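Local atomic coordinates of short chain dehydrogenase (Salmonella typhi, PDB entry 3G1T), a protein that probably catalyses an NAD(P)-dependent oxidation or reduction, as expected of a short-chain dehydrogenase with a Rossmann fold. Residues A[93-98]-A[138-143]. Residues are numbered along the deposited sequence; the frame is centred on the assembly and turned at random.
Sequences PRLDGV and LPLLLK
L141 lies across the start of the strand at G97–V98, and its side chain can be followed outward from the last turn of helix 116-142. Its CB leaves the helix without aiming at 93-98; chi1 of -82° sets CG anti to the carbonyl carbon, where it meets V98 CG2. From this fork L141 CD1 continues to V98 CG2 at 3.9 Å, while L141 CD2, also against V98 CG2, turns back over the backbone, resting 3.6 Å from L95 O and touching L95 CB and G97 N. The V98 and L141 side chains cross at about a right angle. The same L95 carbonyl oxygen receives a nearly straight CA-H...O contact from L141 CA (3.4 Å between L141 CA and L95 O).

One conventional hydrogen bond joins the segments: L95 N donates to L140 O at 3.0 Å. It is straight at hydrogen (169°), but the donor stands above the carbonyl plane, and K143 N reaches this oxygen from the opposite face, so one acceptor serves both the loop at L95 and the backbone N of K143. Around this bond L140 CB packs on L95 CG at 3.9 Å, L140 CD2 covers the backbone of R94, and K143 CB sits beside R94 CB and P93 O.

R94 sends its extended arm away from the helix. R94 NE donates to the syn lone pair of D96 OD2 at 2.7 Å, with the acceptor close to the guanidinium plane, a salt bridge within the loop that leads into the strand; I16 N shares OD2, and S144 OG holds OD1.

In the Rossmann-type parallel sheet, strand 97-99 runs between strands 16-19 and 147-152. Helix 78-91 adds I88 against L95 and L140, while L190 of strand 190-196 touches L141. Through the contacts of 93-98 with 138-143, the C-terminal end of helix 116-142 lies beside the start of strand 97-99.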
loop_
_atom_site.group_PDB
_atom_site.type_symbol
_atom_site.label_atom_id
_atom_site.label_comp_id
_atom_site.label_asym_id
_atom_site.label_seq_id
_atom_site.Cartn_x
_atom_site.Cartn_y
_atom_site.Cartn_z
ATOM N N PRO A 93 -13.788 -6.262 29.083
ATOM C CA PRO A 93 -12.478 -6.824 29.453
ATOM C C PRO A 93 -11.583 -7.259 28.283
ATOM O O PRO A 93 -10.448 -7.682 28.473
ATOM C CB PRO A 93 -12.857 -8.057 30.274
ATOM C CG PRO A 93 -14.211 -8.565 29.588
ATOM C CD PRO A 93 -14.893 -7.190 29.437
ATOM N N ARG A 94 -12.114 -7.192 27.069
ATOM C CA ARG A 94 -11.440 -7.785 25.936
ATOM C C ARG A 94 -12.177 -7.303 24.649
ATOM O O ARG A 94 -13.295 -6.762 24.679
ATOM C CB ARG A 94 -11.523 -9.316 25.983
ATOM C CG ARG A 94 -12.969 -9.874 25.793
ATOM C CD ARG A 94 -13.012 -11.412 25.936
ATOM N NE ARG A 94 -14.442 -11.766 25.806
ATOM C CZ ARG A 94 -15.291 -11.865 26.830
ATOM N NH1 ARG A 94 -14.901 -11.632 28.116
ATOM N NH2 ARG A 94 -16.573 -12.100 26.580
ATOM N N LEU A 95 -11.479 -7.429 23.532
ATOM C CA LEU A 95 -12.174 -7.526 22.263
ATOM C C LEU A 95 -11.945 -8.944 21.740
ATOM O O LEU A 95 -10.766 -9.371 21.497
ATOM C CB LEU A 95 -11.647 -6.555 21.223
ATOM C CG LEU A 95 -12.040 -5.080 21.480
ATOM C CD1 LEU A 95 -11.280 -4.086 20.591
ATOM C CD2 LEU A 95 -13.586 -4.947 21.153
ATOM N N ASP A 96 -13.021 -9.592 21.374
ATOM C CA ASP A 96 -12.927 -10.833 20.624
ATOM C C ASP A 96 -12.779 -10.691 19.109
ATOM O O ASP A 96 -12.351 -11.631 18.461
ATOM C CB ASP A 96 -14.151 -11.720 20.974
ATOM C CG ASP A 96 -14.112 -12.148 22.453
ATOM O OD1 ASP A 96 -13.133 -12.770 22.922
ATOM O OD2 ASP A 96 -15.012 -11.732 23.201
ATOM N N GLY A 97 -13.145 -9.518 18.565
ATOM C CA GLY A 97 -13.029 -9.363 17.107
ATOM C C GLY A 97 -13.024 -7.888 16.824
ATOM O O GLY A 97 -13.570 -7.072 17.579
ATOM N N VAL A 98 -12.418 -7.605 15.676
ATOM C CA VAL A 98 -12.396 -6.249 15.016
ATOM C C VAL A 98 -12.560 -6.487 13.555
ATOM O O VAL A 98 -11.761 -7.214 12.915
ATOM C CB VAL A 98 -11.071 -5.520 15.309
ATOM C CG1 VAL A 98 -11.019 -4.221 14.512
ATOM C CG2 VAL A 98 -10.998 -5.158 16.811
ATOM N N LEU A 138 -4.862 -3.544 19.750
ATOM C CA LEU A 138 -4.156 -4.862 19.885
ATOM C C LEU A 138 -4.121 -5.400 21.329
ATOM O O LEU A 138 -4.344 -6.599 21.551
ATOM C CB LEU A 138 -2.729 -4.780 19.352
ATOM C CG LEU A 138 -2.658 -4.786 17.805
ATOM C CD1 LEU A 138 -1.215 -4.427 17.363
ATOM C CD2 LEU A 138 -3.166 -6.022 17.159
ATOM N N PRO A 139 -3.892 -4.509 22.352
ATOM C CA PRO A 139 -3.931 -5.096 23.711
ATOM C C PRO A 139 -5.284 -5.758 24.096
ATOM O O PRO A 139 -5.287 -6.870 24.625
ATOM C CB PRO A 139 -3.642 -3.897 24.627
ATOM C CG PRO A 139 -2.743 -3.018 23.770
ATOM C CD PRO A 139 -3.549 -3.083 22.402
ATOM N N LEU A 140 -6.402 -5.147 23.688
ATOM C CA LEU A 140 -7.704 -5.684 23.989
ATOM C C LEU A 140 -7.955 -6.940 23.206
ATOM O O LEU A 140 -8.536 -7.871 23.741
ATOM C CB LEU A 140 -8.796 -4.682 23.628
ATOM C CG LEU A 140 -9.097 -3.656 24.739
ATOM C CD1 LEU A 140 -9.803 -2.399 24.200
ATOM C CD2 LEU A 140 -9.980 -4.245 25.890
ATOM N N LEU A 141 -7.421 -6.994 21.998
ATOM C CA LEU A 141 -7.568 -8.185 21.193
ATOM C C LEU A 141 -6.823 -9.359 21.762
ATOM O O LEU A 141 -7.298 -10.510 21.670
ATOM C CB LEU A 141 -7.144 -7.937 19.749
ATOM C CG LEU A 141 -8.152 -7.294 18.818
ATOM C CD1 LEU A 141 -7.511 -6.652 17.539
ATOM C CD2 LEU A 141 -9.237 -8.364 18.435
ATOM N N LEU A 142 -5.649 -9.068 22.364
ATOM C CA LEU A 142 -4.862 -10.142 22.993
ATOM C C LEU A 142 -5.452 -10.723 24.283
ATOM O O LEU A 142 -5.052 -11.800 24.754
ATOM C CB LEU A 142 -3.435 -9.698 23.187
ATOM C CG LEU A 142 -2.589 -9.644 21.904
ATOM C CD1 LEU A 142 -1.370 -8.766 22.317
ATOM C CD2 LEU A 142 -2.202 -10.990 21.341
ATOM N N LYS A 143 -6.396 -10.002 24.882
ATOM C CA LYS A 143 -7.154 -10.525 26.024
ATOM C C LYS A 143 -8.190 -11.601 25.628
ATOM O O LYS A 143 -8.724 -12.315 26.523
ATOM C CB LYS A 143 -7.847 -9.376 26.782
ATOM C CG LYS A 143 -6.976 -8.261 27.428
ATOM C CD LYS A 143 -5.923 -8.791 28.409
ATOM C CE LYS A 143 -6.307 -8.598 29.848
ATOM N NZ LYS A 143 -5.183 -9.139 30.742
#